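PDB 4WXJ: glutamate receptor IIB from Drosophila melanogaster, which binds glutamate through the extracellular ligand-binding domain described here and probably acts as a transmitter-gated ion channel of the postsynaptic muscle membrane. Local coordinates for residues 20-25 against 37-43; 85-91 against 228-232; 107-111 against 233-237; 134-138 against 165-169. All blocks are in the same frame, centred on the assembly; numbering follows the deposited sequence.

Contact 1 of 4, residues 20-25 against 37-43; sequences PYFSWR and ERFEGYA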
loop_
_atom_site.group_PDB
_atom_site.type_symbol
_atom_site.label_atom_id
_atom_site.label_comp_id
_atom_site.label_asym_id
_atom_site.label_seq_id
_atom_site.Cartn_x
_atom_site.Cartn_y
_atom_site.Cartn_z
ATOM N N PRO A 20 9.405 -1.368 -0.213
ATOM C CA PRO A 20 10.298 -2.449 -0.646
ATOM C C PRO A 20 9.622 -3.491 -1.539
ATOM O O PRO A 20 10.151 -4.590 -1.706
ATOM C CB PRO A 20 10.728 -3.077 0.678
ATOM C CG PRO A 20 9.530 -2.920 1.550
ATOM C CD PRO A 20 8.855 -1.632 1.129
ATOM N N TYR A 21 8.474 -3.147 -2.113
ATOM C CA TYR A 21 7.675 -4.122 -2.850
ATOM C C TYR A 21 8.159 -4.306 -4.282
ATOM O O TYR A 21 8.263 -5.432 -4.769
ATOM C CB TYR A 21 6.205 -3.699 -2.845
ATOM C CG TYR A 21 5.678 -3.435 -1.455
ATOM C CD1 TYR A 21 5.238 -4.477 -0.649
ATOM C CD2 TYR A 21 5.632 -2.146 -0.942
ATOM C CE1 TYR A 21 4.763 -4.242 0.627
ATOM C CE2 TYR A 21 5.160 -1.902 0.331
ATOM C CZ TYR A 21 4.730 -2.954 1.113
ATOM O OH TYR A 21 4.252 -2.714 2.380
ATOM N N PHE A 22 8.456 -3.198 -4.951
ATOM C CA PHE A 22 8.833 -3.232 -6.358
ATOM C C PHE A 22 9.623 -1.984 -6.723
ATOM O O PHE A 22 9.154 -0.865 -6.524
ATOM C CB PHE A 22 7.583 -3.349 -7.233
ATOM C CG PHE A 22 7.872 -3.575 -8.687
ATOM C CD1 PHE A 22 7.999 -2.506 -9.558
ATOM C CD2 PHE A 22 8.003 -4.858 -9.187
ATOM C CE1 PHE A 22 8.260 -2.713 -10.897
ATOM C CE2 PHE A 22 8.262 -5.073 -10.525
ATOM C CZ PHE A 22 8.388 -3.998 -11.381
ATOM N N SER A 23 10.829 -2.178 -7.247
ATOM C CA SER A 23 11.672 -1.054 -7.635
ATOM C C SER A 23 12.716 -1.467 -8.665
ATOM O O SER A 23 12.961 -2.654 -8.884
ATOM C CB SER A 23 12.364 -0.455 -6.410
ATOM O OG SER A 23 13.203 -1.407 -5.783
ATOM N N TRP A 24 13.331 -0.470 -9.288
ATOM C CA TRP A 24 14.343 -0.709 -10.306
ATOM C C TRP A 24 15.667 -1.101 -9.668
ATOM O O TRP A 24 16.192 -0.386 -8.815
ATOM C CB TRP A 24 14.524 0.534 -11.178
ATOM C CG TRP A 24 13.316 0.866 -11.991
ATOM C CD1 TRP A 24 12.245 1.617 -11.601
ATOM C CD2 TRP A 24 13.049 0.455 -13.336
ATOM N NE1 TRP A 24 11.329 1.700 -12.621
ATOM C CE2 TRP A 24 11.799 0.994 -13.697
ATOM C CE3 TRP A 24 13.746 -0.318 -14.270
ATOM C CZ2 TRP A 24 11.231 0.787 -14.952
ATOM C CZ3 TRP A 24 13.181 -0.522 -15.516
ATOM C CH2 TRP A 24 11.937 0.029 -15.846
ATOM N N ARG A 25 16.199 -2.246 -10.081
ATOM C CA ARG A 25 17.494 -2.694 -9.593
ATOM C C ARG A 25 18.599 -1.753 -10.048
ATOM O O ARG A 25 18.592 -1.269 -11.181
ATOM C CB ARG A 25 17.798 -4.112 -10.078
ATOM C CG ARG A 25 17.066 -5.199 -9.317
ATOM C CD ARG A 25 17.407 -6.569 -9.872
ATOM N NE ARG A 25 18.815 -6.909 -9.688
ATOM C CZ ARG A 25 19.421 -7.944 -10.265
ATOM N NH1 ARG A 25 18.746 -8.752 -11.073
ATOM N NH2 ARG A 25 20.706 -8.170 -10.034
ATOM N N GLU A 37 14.134 -9.187 -14.830
ATOM C CA GLU A 37 15.397 -9.084 -14.110
ATOM C C GLU A 37 15.747 -7.626 -13.785
ATOM O O GLU A 37 16.669 -7.362 -13.017
ATOM C CB GLU A 37 16.520 -9.741 -14.926
ATOM C CG GLU A 37 17.883 -9.752 -14.240
ATOM C CD GLU A 37 18.888 -10.671 -14.917
ATOM O OE1 GLU A 37 18.518 -11.356 -15.894
ATOM O OE2 GLU A 37 20.054 -10.706 -14.469
ATOM N N ARG A 38 15.005 -6.682 -14.358
ATOM C CA ARG A 38 15.218 -5.262 -14.074
ATOM C C ARG A 38 14.776 -4.861 -12.669
ATOM O O ARG A 38 15.163 -3.803 -12.165
ATOM C CB ARG A 38 14.466 -4.396 -15.086
ATOM C CG ARG A 38 15.037 -4.415 -16.488
ATOM C CD ARG A 38 14.087 -3.736 -17.458
ATOM N NE ARG A 38 12.842 -4.485 -17.607
ATOM C CZ ARG A 38 11.768 -4.041 -18.255
ATOM N NH1 ARG A 38 11.774 -2.840 -18.817
ATOM N NH2 ARG A 38 10.685 -4.799 -18.335
ATOM N N PHE A 39 13.964 -5.708 -12.041
ATOM C CA PHE A 39 13.242 -5.323 -10.831
ATOM C C PHE A 39 13.565 -6.192 -9.621
ATOM O O PHE A 39 14.066 -7.309 -9.754
ATOM C CB PHE A 39 11.740 -5.375 -11.095
ATOM C CG PHE A 39 11.330 -4.706 -12.373
ATOM C CD1 PHE A 39 11.436 -3.333 -12.513
ATOM C CD2 PHE A 39 10.823 -5.447 -13.427
ATOM C CE1 PHE A 39 11.052 -2.711 -13.684
ATOM C CE2 PHE A 39 10.436 -4.831 -14.601
ATOM C CZ PHE A 39 10.550 -3.462 -14.730
ATOM N N GLU A 40 13.258 -5.659 -8.441
ATOM C CA GLU A 40 13.448 -6.372 -7.185
ATOM C C GLU A 40 12.436 -5.888 -6.154
ATOM O O GLU A 40 11.813 -4.840 -6.329
ATOM C CB GLU A 40 14.870 -6.176 -6.659
ATOM C CG GLU A 40 15.192 -4.743 -6.255
ATOM C CD GLU A 40 16.623 -4.582 -5.780
ATOM O OE1 GLU A 40 17.347 -5.598 -5.706
ATOM O OE2 GLU A 40 17.025 -3.439 -5.479
ATOM N N GLY A 41 12.281 -6.655 -5.080
ATOM C CA GLY A 41 11.387 -6.287 -3.998
ATOM C C GLY A 41 10.527 -7.440 -3.528
ATOM O O GLY A 41 10.531 -8.520 -4.124
ATOM N N TYR A 42 9.793 -7.197 -2.447
ATOM C CA TYR A 42 8.899 -8.188 -1.856
ATOM C C TYR A 42 7.953 -8.789 -2.891
ATOM O O TYR A 42 7.791 -10.007 -2.960
ATOM C CB TYR A 42 8.089 -7.549 -0.723
ATOM C CG TYR A 42 7.074 -8.474 -0.092
ATOM C CD1 TYR A 42 5.829 -8.672 -0.674
ATOM C CD2 TYR A 42 7.358 -9.143 1.089
ATOM C CE1 TYR A 42 4.902 -9.517 -0.105
ATOM C CE2 TYR A 42 6.435 -9.988 1.670
ATOM C CZ TYR A 42 5.209 -10.172 1.067
ATOM O OH TYR A 42 4.286 -11.012 1.639
ATOM N N ALA A 43 7.327 -7.927 -3.687
ATOM C CA ALA A 43 6.338 -8.370 -4.660
ATOM C C ALA A 43 6.997 -9.163 -5.783
ATOM O O ALA A 43 6.388 -10.073 -6.343
ATOM C CB ALA A 43 5.582 -7.183 -5.224
HETATM O O HOH W 1 11.987 -2.761 -3.848
HETATM O O HOH W 2 15.723 -1.167 -6.324
HETATM O O HOH W 3 17.099 -2.172 -13.265
HETATM O O HOH W 4 20.109 -5.716 -7.550
#
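The rings of Phe-22 and Phe-39 meet obliquely, centroids 4.5 Å apart and planes at 33°, and on the opposite face of Phe-39 the CB of its neighbour Arg-38 sits over the ring centre. The CE1 edge of Phe-39 points into the face of Trp-24 in an edge-to-face pair, centroids 4.7 Å apart, and Ser-23 O also lies near the Phe-39 ring plane. Phe-22 reaches across because its CG stands anti to the backbone N (chi1 -172°). Behind this aromatic cluster lies a short two-stranded antiparallel sheet, strands 23-24 and 39-40, in the lobe that begins the bilobed, periplasmic-binding-protein-like domain. Ser-23 and Glu-40 are its hydrogen-bonded pair, with Ser-23 N to Glu-40 O at 3.0 Å. The Arg-25 side chain packs its CG on Glu-40 CB at 3.6 Å, and its NH1 makes a weak bond to Glu-37 O at 3.2 Å. Gly-41 is the N-cap residue of helix 42-54; its backbone angles (phi 135°) already demand glycine, and a CB would also run into Tyr-21 O. The helix start is tied down by Tyr-42 N to Pro-20 O at 2.7 Å. Tyr-21 OH hydrogen-bonds to Asn-203 OD1, and its ring lies against Asp-96, a glutamate-binding residue.

Contact 2 of 4, residues 85-91 against 228-232; sequences LIDNNAQ and IAVPL
Leu-85 turns its CG beside the backbone N and opposite the carbonyl carbon (chi1 -75°), and with chi2 at 158° its two methyls spread over the end of strand 214-230. CD1 makes a tight contact with Ala-229 CB at 3.3 Å, and a small residue suits so close an approach. The other methyl, CD2, meets Pro-231 CD at 3.7 Å, with the leucine side chain and the proline ring crossing at about a right angle. The branched leucine therefore suits a place where two neighbours must be touched at once. Replacing the leucine by alanine would remove both methyls and would probably open a gap beside Ala-229 and Pro-231, leaving both without their apolar partner from the helix end. Further along, Gln-91 O comes to 3.2 Å from Pro-231 CD and 3.6 Å from Val-230 CG1. Proline has no N-H to offer, so its ring meets this oxygen through carbon alone. The amide of Gln-91 faces elsewhere, its OE1 accepting from Thr-12 N. In the glutamate-binding domain this contact packs the C-terminal end of helix 80-86, and the turn after it, against the end of strand 214-230, an outermost strand of its sheet within this chain. Val-107 lies against Leu-85, Ala-229 is hydrogen-bonded through its backbone to Gly-93 and touches Phe-109 of strand 108-123, and Val-230 packs on Leu-240 of helix 237-250.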
loop_
_atom_site.group_PDB
_atom_site.type_symbol
_atom_site.label_atom_id
_atom_site.label_comp_id
_atom_site.label_asym_id
_atom_site.label_seq_id
_atom_site.Cartn_x
_atom_site.Cartn_y
_atom_site.Cartn_z
ATOM N N LEU A 85 -6.388 -3.853 -14.787
ATOM C CA LEU A 85 -7.088 -5.118 -14.606
ATOM C C LEU A 85 -8.496 -5.054 -15.194
ATOM O O LEU A 85 -8.961 -6.010 -15.813
ATOM C CB LEU A 85 -7.145 -5.484 -13.121
ATOM C CG LEU A 85 -5.828 -6.004 -12.543
ATOM C CD1 LEU A 85 -5.799 -5.843 -11.039
ATOM C CD2 LEU A 85 -5.628 -7.461 -12.920
ATOM N N ILE A 86 -9.166 -3.922 -14.998
ATOM C CA ILE A 86 -10.506 -3.721 -15.542
ATOM C C ILE A 86 -10.478 -3.781 -17.068
ATOM O O ILE A 86 -11.361 -4.370 -17.690
ATOM C CB ILE A 86 -11.102 -2.372 -15.085
ATOM C CG1 ILE A 86 -11.348 -2.390 -13.575
ATOM C CG2 ILE A 86 -12.418 -2.080 -15.811
ATOM C CD1 ILE A 86 -11.646 -1.027 -12.978
ATOM N N ASP A 87 -9.457 -3.170 -17.662
ATOM C CA ASP A 87 -9.300 -3.162 -19.114
ATOM C C ASP A 87 -8.594 -4.423 -19.622
ATOM O O ASP A 87 -8.268 -4.524 -20.805
ATOM C CB ASP A 87 -8.522 -1.919 -19.554
ATOM C CG ASP A 87 -9.225 -0.627 -19.175
ATOM O OD1 ASP A 87 -10.430 -0.675 -18.846
ATOM O OD2 ASP A 87 -8.574 0.441 -19.216
ATOM N N ASN A 88 -8.357 -5.373 -18.722
ATOM C CA ASN A 88 -7.732 -6.650 -19.067
ATOM C C ASN A 88 -6.370 -6.508 -19.755
ATOM O O ASN A 88 -5.914 -7.429 -20.434
ATOM C CB ASN A 88 -8.674 -7.471 -19.956
ATOM C CG ASN A 88 -9.913 -7.934 -19.215
ATOM O OD1 ASN A 88 -10.961 -7.290 -19.265
ATOM N ND2 ASN A 88 -9.797 -9.059 -18.517
ATOM N N ASN A 89 -5.722 -5.361 -19.576
ATOM C CA ASN A 89 -4.356 -5.180 -20.057
ATOM C C ASN A 89 -3.366 -5.949 -19.188
ATOM O O ASN A 89 -2.211 -6.153 -19.570
ATOM C CB ASN A 89 -3.982 -3.697 -20.083
ATOM C CG ASN A 89 -4.739 -2.922 -21.143
ATOM O OD1 ASN A 89 -5.320 -3.504 -22.058
ATOM N ND2 ASN A 89 -4.726 -1.599 -21.030
ATOM N N ALA A 90 -3.829 -6.367 -18.014
ATOM C CA ALA A 90 -3.035 -7.183 -17.108
ATOM C C ALA A 90 -3.925 -8.240 -16.470
ATOM O O ALA A 90 -5.126 -8.028 -16.299
ATOM C CB ALA A 90 -2.375 -6.322 -16.046
ATOM N N GLN A 91 -3.329 -9.378 -16.128
ATOM C CA GLN A 91 -4.062 -10.491 -15.536
ATOM C C GLN A 91 -3.843 -10.549 -14.025
ATOM O O GLN A 91 -4.634 -11.148 -13.295
ATOM C CB GLN A 91 -3.635 -11.813 -16.182
ATOM C CG GLN A 91 -4.000 -11.938 -17.656
ATOM C CD GLN A 91 -3.182 -11.022 -18.550
ATOM O OE1 GLN A 91 -1.954 -10.982 -18.460
ATOM N NE2 GLN A 91 -3.862 -10.275 -19.415
ATOM N N ILE A 228 -3.557 -10.006 -3.926
ATOM C CA ILE A 228 -3.271 -9.931 -5.350
ATOM C C ILE A 228 -4.576 -9.691 -6.095
ATOM O O ILE A 228 -5.541 -10.439 -5.930
ATOM C CB ILE A 228 -2.591 -11.212 -5.869
ATOM C CG1 ILE A 228 -1.196 -11.348 -5.249
ATOM C CG2 ILE A 228 -2.506 -11.186 -7.399
ATOM C CD1 ILE A 228 -0.438 -12.598 -5.668
ATOM N N ALA A 229 -4.600 -8.645 -6.911
ATOM C CA ALA A 229 -5.790 -8.298 -7.675
ATOM C C ALA A 229 -5.808 -9.040 -9.009
ATOM O O ALA A 229 -4.786 -9.129 -9.691
ATOM C CB ALA A 229 -5.855 -6.797 -7.903
ATOM N N VAL A 230 -6.971 -9.578 -9.361
ATOM C CA VAL A 230 -7.173 -10.225 -10.652
ATOM C C VAL A 230 -8.534 -9.820 -11.213
ATOM O O VAL A 230 -9.406 -9.381 -10.463
ATOM C CB VAL A 230 -7.092 -11.763 -10.544
ATOM C CG1 VAL A 230 -5.727 -12.191 -10.021
ATOM C CG2 VAL A 230 -8.205 -12.304 -9.647
ATOM N N PRO A 231 -8.725 -9.966 -12.535
ATOM C CA PRO A 231 -10.026 -9.630 -13.124
ATOM C C PRO A 231 -11.151 -10.455 -12.511
ATOM O O PRO A 231 -10.915 -11.593 -12.106
ATOM C CB PRO A 231 -9.842 -9.965 -14.608
ATOM C CG PRO A 231 -8.372 -9.934 -14.832
ATOM C CD PRO A 231 -7.761 -10.415 -13.556
ATOM N N LEU A 232 -12.347 -9.880 -12.434
ATOM C CA LEU A 232 -13.494 -10.561 -11.841
ATOM C C LEU A 232 -13.727 -11.929 -12.474
ATOM O O LEU A 232 -13.756 -12.063 -13.698
ATOM C CB LEU A 232 -14.753 -9.700 -11.974
ATOM C CG LEU A 232 -14.872 -8.560 -10.960
ATOM C CD1 LEU A 232 -15.920 -7.552 -11.400
ATOM C CD2 LEU A 232 -15.204 -9.101 -9.572
#

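Contact 3 of 4, residues 107-111 against 233-237; sequences VDFTV and NADFR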
loop_
_atom_site.group_PDB
_atom_site.type_symbol
_atom_site.label_atom_id
_atom_site.label_comp_id
_atom_site.label_asym_id
_atom_site.label_seq_id
_atom_site.Cartn_x
_atom_site.Cartn_y
_atom_site.Cartn_z
ATOM N N VAL A 107 -12.873 -5.433 -9.417
ATOM C CA VAL A 107 -11.922 -6.516 -9.652
ATOM C C VAL A 107 -11.991 -7.531 -8.520
ATOM O O VAL A 107 -12.504 -7.235 -7.441
ATOM C CB VAL A 107 -10.470 -5.995 -9.783
ATOM C CG1 VAL A 107 -10.353 -5.028 -10.952
ATOM C CG2 VAL A 107 -10.004 -5.332 -8.491
ATOM N N ASP A 108 -11.469 -8.727 -8.770
ATOM C CA ASP A 108 -11.426 -9.773 -7.755
ATOM C C ASP A 108 -10.113 -9.700 -6.983
ATOM O O ASP A 108 -9.178 -9.015 -7.395
ATOM C CB ASP A 108 -11.586 -11.153 -8.397
ATOM C CG ASP A 108 -12.538 -12.049 -7.628
ATOM O OD1 ASP A 108 -12.469 -12.071 -6.381
ATOM O OD2 ASP A 108 -13.362 -12.729 -8.274
ATOM N N PHE A 109 -10.056 -10.409 -5.860
ATOM C CA PHE A 109 -8.837 -10.505 -5.066
ATOM C C PHE A 109 -8.577 -11.944 -4.654
ATOM O O PHE A 109 -9.506 -12.729 -4.467
ATOM C CB PHE A 109 -8.924 -9.626 -3.818
ATOM C CG PHE A 109 -8.519 -8.198 -4.046
ATOM C CD1 PHE A 109 -9.460 -7.241 -4.391
ATOM C CD2 PHE A 109 -7.198 -7.812 -3.908
ATOM C CE1 PHE A 109 -9.087 -5.925 -4.598
ATOM C CE2 PHE A 109 -6.821 -6.499 -4.112
ATOM C CZ PHE A 109 -7.766 -5.555 -4.458
ATOM N N THR A 110 -7.303 -12.285 -4.517
ATOM C CA THR A 110 -6.920 -13.559 -3.934
ATOM C C THR A 110 -7.125 -13.475 -2.432
ATOM O O THR A 110 -7.496 -12.422 -1.908
ATOM C CB THR A 110 -5.451 -13.913 -4.228
ATOM O OG1 THR A 110 -4.590 -12.954 -3.599
ATOM C CG2 THR A 110 -5.187 -13.925 -5.724
ATOM N N VAL A 111 -6.891 -14.581 -1.738
ATOM C CA VAL A 111 -6.760 -14.529 -0.290
ATOM C C VAL A 111 -5.616 -13.573 0.022
ATOM O O VAL A 111 -4.684 -13.450 -0.773
ATOM C CB VAL A 111 -6.470 -15.908 0.329
ATOM C CG1 VAL A 111 -7.662 -16.828 0.165
ATOM C CG2 VAL A 111 -5.221 -16.524 -0.292
ATOM N N ASN A 233 -13.873 -12.938 -11.620
ATOM C CA ASN A 233 -14.155 -14.303 -12.052
ATOM C C ASN A 233 -13.052 -14.890 -12.929
ATOM O O ASN A 233 -13.324 -15.668 -13.843
ATOM C CB ASN A 233 -15.494 -14.348 -12.792
ATOM C CG ASN A 233 -16.623 -13.746 -11.981
ATOM O OD1 ASN A 233 -16.765 -14.030 -10.791
ATOM N ND2 ASN A 233 -17.428 -12.902 -12.617
ATOM N N ALA A 234 -11.809 -14.517 -12.647
ATOM C CA ALA A 234 -10.663 -15.112 -13.325
ATOM C C ALA A 234 -10.500 -16.560 -12.874
ATOM O O ALA A 234 -10.667 -16.872 -11.694
ATOM C CB ALA A 234 -9.400 -14.318 -13.045
ATOM N N ASP A 235 -10.169 -17.440 -13.813
ATOM C CA ASP A 235 -10.110 -18.871 -13.531
ATOM C C ASP A 235 -8.822 -19.283 -12.817
ATOM O O ASP A 235 -8.681 -20.434 -12.402
ATOM C CB ASP A 235 -10.255 -19.668 -14.830
ATOM C CG ASP A 235 -9.097 -19.447 -15.785
ATOM O OD1 ASP A 235 -8.519 -18.340 -15.778
ATOM O OD2 ASP A 235 -8.764 -20.383 -16.541
ATOM N N PHE A 236 -7.889 -18.344 -12.677
ATOM C CA PHE A 236 -6.616 -18.613 -12.011
ATOM C C PHE A 236 -6.547 -17.937 -10.640
ATOM O O PHE A 236 -5.473 -17.823 -10.047
ATOM C CB PHE A 236 -5.450 -18.152 -12.890
ATOM C CG PHE A 236 -5.531 -16.712 -13.301
ATOM C CD1 PHE A 236 -4.968 -15.719 -12.518
ATOM C CD2 PHE A 236 -6.166 -16.351 -14.478
ATOM C CE1 PHE A 236 -5.041 -14.394 -12.897
ATOM C CE2 PHE A 236 -6.240 -15.027 -14.862
ATOM C CZ PHE A 236 -5.677 -14.048 -14.070
ATOM N N ARG A 237 -7.698 -17.495 -10.141
ATOM C CA ARG A 237 -7.774 -16.867 -8.827
ATOM C C ARG A 237 -7.497 -17.885 -7.725
ATOM O O ARG A 237 -6.642 -17.667 -6.867
ATOM C CB ARG A 237 -9.148 -16.226 -8.620
ATOM C CG ARG A 237 -9.357 -15.609 -7.240
ATOM C CD ARG A 237 -10.742 -14.998 -7.120
ATOM N NE ARG A 237 -11.791 -15.979 -7.393
ATOM C CZ ARG A 237 -12.364 -16.756 -6.476
ATOM N NH1 ARG A 237 -12.016 -16.674 -5.199
ATOM N NH2 ARG A 237 -13.307 -17.614 -6.840
#
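Charge attraction joins Asp-108 to Arg-237, though at long range: Asp-108 OD2 stands 3.7 Å from Arg-237 NE. The carboxylate and guanidinium planes are only 7° apart, but OD2 sits off to one side of the guanidinium plane, where none of its N-H bonds is aimed. The pair is therefore held by charge rather than by a directed bond. Asp-108 has a second basic partner, as its OD1 forms a salt bridge with Arg-104 NH2; two positive neighbours would probably favour the ionised carboxylate.

Among hydrogen bonds, the one that crosses is weak, from Asn-233 N to Asp-108 OD2 at 3.4 Å, although it is nearly straight at 169°. Within its own strand, Asp-108 OD1 accepts from Phe-109 N at 3.0 Å through the anti lone pair, which helps fix the rotation of the carboxylate. An aspartate suits this place because its short side chain can serve a backbone N-H on each segment while still facing an arginine.

In the ligand-binding domain, segment 233-237 makes a type I beta turn from Ala-234 to Arg-237 that leads from strand 214-230 into helix 237-250, with Phe-236 at the N-cap position. Strands 108-123 and 214-230 are antiparallel neighbours in the mixed sheet, and Asp-108 pairs through its backbone with Val-230. The Phe-109 side chain lies about 4 Å from that of Arg-103, which binds glutamate.

Van der Waals contact comes from the aliphatic part of Arg-237. Its CG stands anti to the backbone N (chi1 177°), and the chain runs extended to CD, 3.5 Å from Asp-108 OD1, then bends at chi3, which turns NE toward Asp-108.

Contact 4 of 4, residues 134-138 against 165-169; sequences LVDQN and AWNKM
Lys-168 sends its ammonium group into the turn after helix 131-135, where NZ donates to Gln-137 O at 2.6 Å and, more weakly, to Val-135 O at 2.9 Å. The donor stands above the carbonyl plane of Gln-137, 68° out of it, and thus away from that oxygen's lone pairs. One ammonium group thus serves two backbone oxygens, and a positive charge would probably be favoured at the C-terminal end of helix 131-135, where carbonyls point outward. Lysine suits the task because its long chain spans the distance from helix 160-171; a bend at chi2 (-140°) sets its course, and the rest runs extended to NZ. An alanine at this position would leave both carbonyls without their shared donor and would probably make the turn freer to move relative to the helix.

Gln-137 stiffens the same turn from within. Its NE2 donates to Leu-134 O at 2.7 Å, nearly straight at 170°, in the carbonyl plane and on a lone pair, while its OE1 accepts from Val-140 N. Glutamine, with a donor and an acceptor on one flat group, suits this loop.

These elements belong to the second lobe of the bilobed ligand-binding domain, with Thr-150 one of its glutamate contacts. Here the end of one helix is joined to the side of another, and Phe-142 of strand 141-143 touches both Leu-134 and Lys-168.

Outward from the polar grip lies a small apolar touch. Val-135 CG1 meets Ala-165 CB at 3.5 Å, rather tight for two carbons. Ala-165, lacking any longer side chain, permits this closeness, and it also packs against Phe-154 of helix 149-155.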
loop_
_atom_site.group_PDB
_atom_site.type_symbol
_atom_site.label_atom_id
_atom_site.label_comp_id
_atom_site.label_asym_id
_atom_site.label_seq_id
_atom_site.Cartn_x
_atom_site.Cartn_y
_atom_site.Cartn_z
ATOM N N LEU A 134 -4.330 13.780 18.108
ATOM C CA LEU A 134 -3.954 14.379 16.830
ATOM C C LEU A 134 -5.116 15.149 16.202
ATOM O O LEU A 134 -4.937 16.264 15.708
ATOM C CB LEU A 134 -3.459 13.298 15.864
ATOM C CG LEU A 134 -3.010 13.764 14.476
ATOM C CD1 LEU A 134 -1.854 14.751 14.569
ATOM C CD2 LEU A 134 -2.625 12.572 13.615
ATOM N N VAL A 135 -6.306 14.559 16.227
ATOM C CA VAL A 135 -7.473 15.182 15.610
ATOM C C VAL A 135 -8.023 16.330 16.452
ATOM O O VAL A 135 -8.684 17.226 15.929
ATOM C CB VAL A 135 -8.610 14.155 15.371
ATOM C CG1 VAL A 135 -8.134 13.032 14.467
ATOM C CG2 VAL A 135 -9.132 13.589 16.688
ATOM N N ASP A 136 -7.750 16.302 17.753
ATOM C CA ASP A 136 -8.323 17.283 18.671
ATOM C C ASP A 136 -7.491 18.567 18.742
ATOM O O ASP A 136 -7.786 19.463 19.531
ATOM C CB ASP A 136 -8.466 16.668 20.068
ATOM C CG ASP A 136 -9.464 17.411 20.938
ATOM O OD1 ASP A 136 -10.442 17.969 20.395
ATOM O OD2 ASP A 136 -9.273 17.429 22.172
ATOM N N GLN A 137 -6.454 18.647 17.911
ATOM C CA GLN A 137 -5.641 19.856 17.792
ATOM C C GLN A 137 -5.450 20.197 16.318
ATOM O O GLN A 137 -5.919 19.468 15.442
ATOM C CB GLN A 137 -4.290 19.672 18.492
ATOM C CG GLN A 137 -3.467 18.488 17.998
ATOM C CD GLN A 137 -2.658 18.806 16.756
ATOM O OE1 GLN A 137 -1.831 19.716 16.756
ATOM N NE2 GLN A 137 -2.897 18.055 15.686
ATOM N N ASN A 138 -4.772 21.308 16.043
ATOM C CA ASN A 138 -4.560 21.747 14.666
ATOM C C ASN A 138 -3.226 22.464 14.465
ATOM O O ASN A 138 -2.988 23.055 13.412
ATOM C CB ASN A 138 -5.711 22.655 14.225
ATOM C CG ASN A 138 -5.835 23.898 15.081
ATOM O OD1 ASN A 138 -6.238 23.829 16.242
ATOM N ND2 ASN A 138 -5.500 25.047 14.505
ATOM N N ALA A 165 -11.276 13.453 11.993
ATOM C CA ALA A 165 -10.001 13.347 11.292
ATOM C C ALA A 165 -10.176 13.681 9.817
ATOM O O ALA A 165 -9.411 14.460 9.249
ATOM C CB ALA A 165 -9.419 11.952 11.442
ATOM N N TRP A 166 -11.194 13.080 9.208
ATOM C CA TRP A 166 -11.440 13.233 7.780
ATOM C C TRP A 166 -11.766 14.677 7.430
ATOM O O TRP A 166 -11.244 15.220 6.456
ATOM C CB TRP A 166 -12.580 12.308 7.339
ATOM C CG TRP A 166 -12.902 12.385 5.876
ATOM C CD1 TRP A 166 -14.100 12.726 5.319
ATOM C CD2 TRP A 166 -12.014 12.115 4.783
ATOM N NE1 TRP A 166 -14.015 12.682 3.948
ATOM C CE2 TRP A 166 -12.745 12.310 3.594
ATOM C CE3 TRP A 166 -10.676 11.725 4.695
ATOM C CZ2 TRP A 166 -12.181 12.130 2.332
ATOM C CZ3 TRP A 166 -10.117 11.546 3.441
ATOM C CH2 TRP A 166 -10.869 11.749 2.277
ATOM N N ASN A 167 -12.625 15.302 8.228
ATOM C CA ASN A 167 -13.014 16.685 7.980
ATOM C C ASN A 167 -11.851 17.655 8.188
ATOM O O ASN A 167 -11.747 18.661 7.487
ATOM C CB ASN A 167 -14.192 17.073 8.875
ATOM C CG ASN A 167 -15.501 16.459 8.409
ATOM O OD1 ASN A 167 -15.823 16.485 7.219
ATOM N ND2 ASN A 167 -16.257 15.896 9.343
ATOM N N LYS A 168 -10.975 17.354 9.141
ATOM C CA LYS A 168 -9.788 18.177 9.351
ATOM C C LYS A 168 -8.818 18.050 8.180
ATOM O O LYS A 168 -8.279 19.049 7.707
ATOM C CB LYS A 168 -9.083 17.800 10.654
ATOM C CG LYS A 168 -9.752 18.356 11.898
ATOM C CD LYS A 168 -8.731 18.842 12.911
ATOM C CE LYS A 168 -9.405 19.540 14.078
ATOM N NZ LYS A 168 -8.419 19.999 15.092
ATOM N N MET A 169 -8.597 16.822 7.716
ATOM C CA MET A 169 -7.710 16.583 6.579
ATOM C C MET A 169 -8.176 17.353 5.347
ATOM O O MET A 169 -7.364 17.909 4.607
ATOM C CB MET A 169 -7.634 15.087 6.260
ATOM C CG MET A 169 -6.676 14.306 7.147
ATOM S SD MET A 169 -6.883 12.516 7.039
ATOM C CE MET A 169 -6.909 12.267 5.268
#

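In the fold
Contacts 2 and 3 adjoin, their centres 9 Å apart, because strands 214-230 and 108-123 are neighbours in one sheet. Along the chain their segments alternate. Contact 1 stands apart from contact 2, with nearest atoms about 7 Å away. Contact 4 lies on the opposite side of the chain's centre, its centre about 36 Å from those of contacts 1 and 2, and is nested within the loops closed by contacts 2 and 3. The bound glutamate lies in the cleft between the two lobes, contacts 1 to 3 on one side and contact 4 on the other: about 7 Å from the side chains of Tyr-21 and Phe-109, about 10 Å from that of Ala-229 and about 14 Å from that of Ala-165.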